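Local coordinates for CELL WALL surface anchor family protein (Streptococcus pneumoniae, PDB 2X9Z) that forms the repeating backbone subunit of the pneumococcal pilus, a cell-wall-anchored surface fibre probably involved in adhesion, at residues 163-168 / 220-225. The protein carries 1 engineered substitution. Numbering follows the deposited sequence.
Sequences KTWVDA and RSIKGY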
loop_
_atom_site.group_PDB
_atom_site.type_symbol
_atom_site.label_atom_id
_atom_site.label_comp_id
_atom_site.label_asym_id
_atom_site.label_seq_id
_atom_site.Cartn_x
_atom_site.Cartn_y
_atom_site.Cartn_z
ATOM N N LYS A 163 -9.619 13.852 -7.391
ATOM C CA LYS A 163 -10.114 13.430 -6.088
ATOM C C LYS A 163 -11.632 13.559 -6.005
ATOM O O LYS A 163 -12.208 14.526 -6.507
ATOM C CB LYS A 163 -9.458 14.265 -4.993
ATOM C CG LYS A 163 -9.611 13.698 -3.604
ATOM C CD LYS A 163 -8.850 14.547 -2.611
ATOM C CE LYS A 163 -8.775 13.854 -1.304
ATOM N NZ LYS A 163 -10.177 13.529 -0.929
ATOM N N THR A 164 -12.271 12.565 -5.396
ATOM C CA THR A 164 -13.688 12.657 -5.054
ATOM C C THR A 164 -13.854 12.377 -3.568
ATOM O O THR A 164 -12.953 11.836 -2.930
ATOM C CB THR A 164 -14.561 11.659 -5.848
ATOM O OG1 THR A 164 -14.018 10.340 -5.720
ATOM C CG2 THR A 164 -14.630 12.030 -7.327
ATOM N N TRP A 165 -15.013 12.729 -3.025
ATOM C CA TRP A 165 -15.264 12.589 -1.596
ATOM C C TRP A 165 -16.622 11.929 -1.367
ATOM O O TRP A 165 -17.608 12.300 -2.004
ATOM C CB TRP A 165 -15.273 13.961 -0.925
ATOM C CG TRP A 165 -14.018 14.789 -1.072
ATOM C CD1 TRP A 165 -13.622 15.517 -2.170
ATOM C CD2 TRP A 165 -13.021 15.016 -0.065
ATOM N NE1 TRP A 165 -12.438 16.177 -1.898
ATOM C CE2 TRP A 165 -12.052 15.884 -0.616
ATOM C CE3 TRP A 165 -12.863 14.577 1.254
ATOM C CZ2 TRP A 165 -10.941 16.317 0.111
ATOM C CZ3 TRP A 165 -11.752 15.000 1.967
ATOM C CH2 TRP A 165 -10.809 15.865 1.395
ATOM N N VAL A 166 -16.667 10.973 -0.445
ATOM C CA VAL A 166 -17.916 10.321 -0.055
ATOM C C VAL A 166 -17.981 10.160 1.454
ATOM O O VAL A 166 -16.948 10.153 2.132
ATOM C CB VAL A 166 -18.085 8.927 -0.718
ATOM C CG1 VAL A 166 -18.080 9.065 -2.230
ATOM C CG2 VAL A 166 -16.994 7.961 -0.259
ATOM N N ASP A 167 -19.193 10.025 1.985
ATOM C CA ASP A 167 -19.326 9.746 3.408
ATOM C C ASP A 167 -19.151 8.245 3.657
ATOM O O ASP A 167 -18.813 7.496 2.731
ATOM C CB ASP A 167 -20.621 10.328 4.014
ATOM C CG ASP A 167 -21.887 9.709 3.450
ATOM O OD1 ASP A 167 -21.842 8.562 2.951
ATOM O OD2 ASP A 167 -22.946 10.372 3.544
ATOM N N ALA A 168 -19.341 7.812 4.899
ATOM C CA ALA A 168 -19.105 6.419 5.260
ATOM C C ALA A 168 -19.941 5.431 4.442
ATOM O O ALA A 168 -19.543 4.273 4.269
ATOM C CB ALA A 168 -19.340 6.206 6.760
ATOM N N ARG A 220 -1.333 12.829 2.497
ATOM C CA ARG A 220 -1.096 13.093 3.907
ATOM C C ARG A 220 -2.414 12.917 4.666
ATOM O O ARG A 220 -3.455 13.394 4.231
ATOM C CB ARG A 220 -0.534 14.495 4.104
ATOM C CG ARG A 220 0.843 14.708 3.455
ATOM C CD ARG A 220 1.436 16.050 3.822
ATOM N NE ARG A 220 2.693 16.274 3.119
ATOM C CZ ARG A 220 3.423 17.374 3.230
ATOM N NH1 ARG A 220 3.017 18.357 4.022
ATOM N NH2 ARG A 220 4.556 17.488 2.551
ATOM N N SER A 221 -2.370 12.206 5.785
ATOM C CA SER A 221 -3.590 11.872 6.510
ATOM C C SER A 221 -4.480 13.087 6.752
ATOM O O SER A 221 -4.027 14.118 7.252
ATOM C CB SER A 221 -3.251 11.203 7.841
ATOM O OG SER A 221 -4.412 11.070 8.631
ATOM N N ILE A 222 -5.749 12.945 6.386
ATOM C CA ILE A 222 -6.766 13.942 6.664
ATOM C C ILE A 222 -7.635 13.366 7.774
ATOM O O ILE A 222 -8.194 12.273 7.637
ATOM C CB ILE A 222 -7.633 14.223 5.426
ATOM C CG1 ILE A 222 -6.753 14.586 4.227
ATOM C CG2 ILE A 222 -8.628 15.340 5.713
ATOM C CD1 ILE A 222 -7.521 14.773 2.940
ATOM N N LYS A 223 -7.731 14.088 8.885
ATOM C CA LYS A 223 -8.427 13.577 10.055
ATOM C C LYS A 223 -9.840 13.126 9.701
ATOM O O LYS A 223 -10.648 13.915 9.225
ATOM C CB LYS A 223 -8.458 14.635 11.162
ATOM C CG LYS A 223 -9.123 14.163 12.445
ATOM C CD LYS A 223 -9.103 15.255 13.505
ATOM C CE LYS A 223 -9.893 14.849 14.737
ATOM N NZ LYS A 223 -9.311 13.648 15.395
ATOM N N GLY A 224 -10.122 11.844 9.918
ATOM C CA GLY A 224 -11.453 11.311 9.699
ATOM C C GLY A 224 -11.739 10.765 8.305
ATOM O O GLY A 224 -12.839 10.247 8.054
ATOM N N TYR A 225 -10.761 10.869 7.404
ATOM C CA TYR A 225 -10.920 10.391 6.032
ATOM C C TYR A 225 -9.878 9.341 5.677
ATOM O O TYR A 225 -8.698 9.482 6.019
ATOM C CB TYR A 225 -10.818 11.551 5.029
ATOM C CG TYR A 225 -11.996 12.495 5.082
ATOM C CD1 TYR A 225 -12.013 13.571 5.962
ATOM C CD2 TYR A 225 -13.110 12.294 4.270
ATOM C CE1 TYR A 225 -13.101 14.427 6.022
ATOM C CE2 TYR A 225 -14.206 13.141 4.329
ATOM C CZ TYR A 225 -14.193 14.206 5.200
ATOM O OH TYR A 225 -15.280 15.052 5.257
#
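Trp-165 drives the benzo edge of its indole into the face of Tyr-225, while Ile-222 meets the far end of the same ring. From CB, CG lies anti to the carbonyl carbon (chi1 -58°), and the second torsion turns the six-membered ring toward the 220-225 loop. CE3 comes first, 3.6 Å from Tyr-225 CE2. Next along the edge, CZ3 stands over the centre of the tyrosine ring, 3.7 Å above its plane. The ring planes are at 89°, a T-shaped pair in which the weakly positive C-H edge of tryptophan faces the tyrosine pi cloud. CH2, further out, meets Ile-222 CD1 at 3.8 Å; the long isoleucine branch brings a methyl group there. The Cna-B-like fold pairs strand 159-166 in parallel with strand 237-243, and the isopeptide bond from Lys-163 NZ to Asn-242 CG links them covalently. That NZ, an amide nitrogen, lies over one indole face, so the broad tryptophan ring covers the crosslink. A type II turn carries Ile-222 and Tyr-225 at its ends, joined by a 2.9 Å hydrogen bond from Tyr-225 N to Ile-222 O. Gly-224 suits the third position (phi 90°), where a CB would press against the preceding carbonyl oxygen.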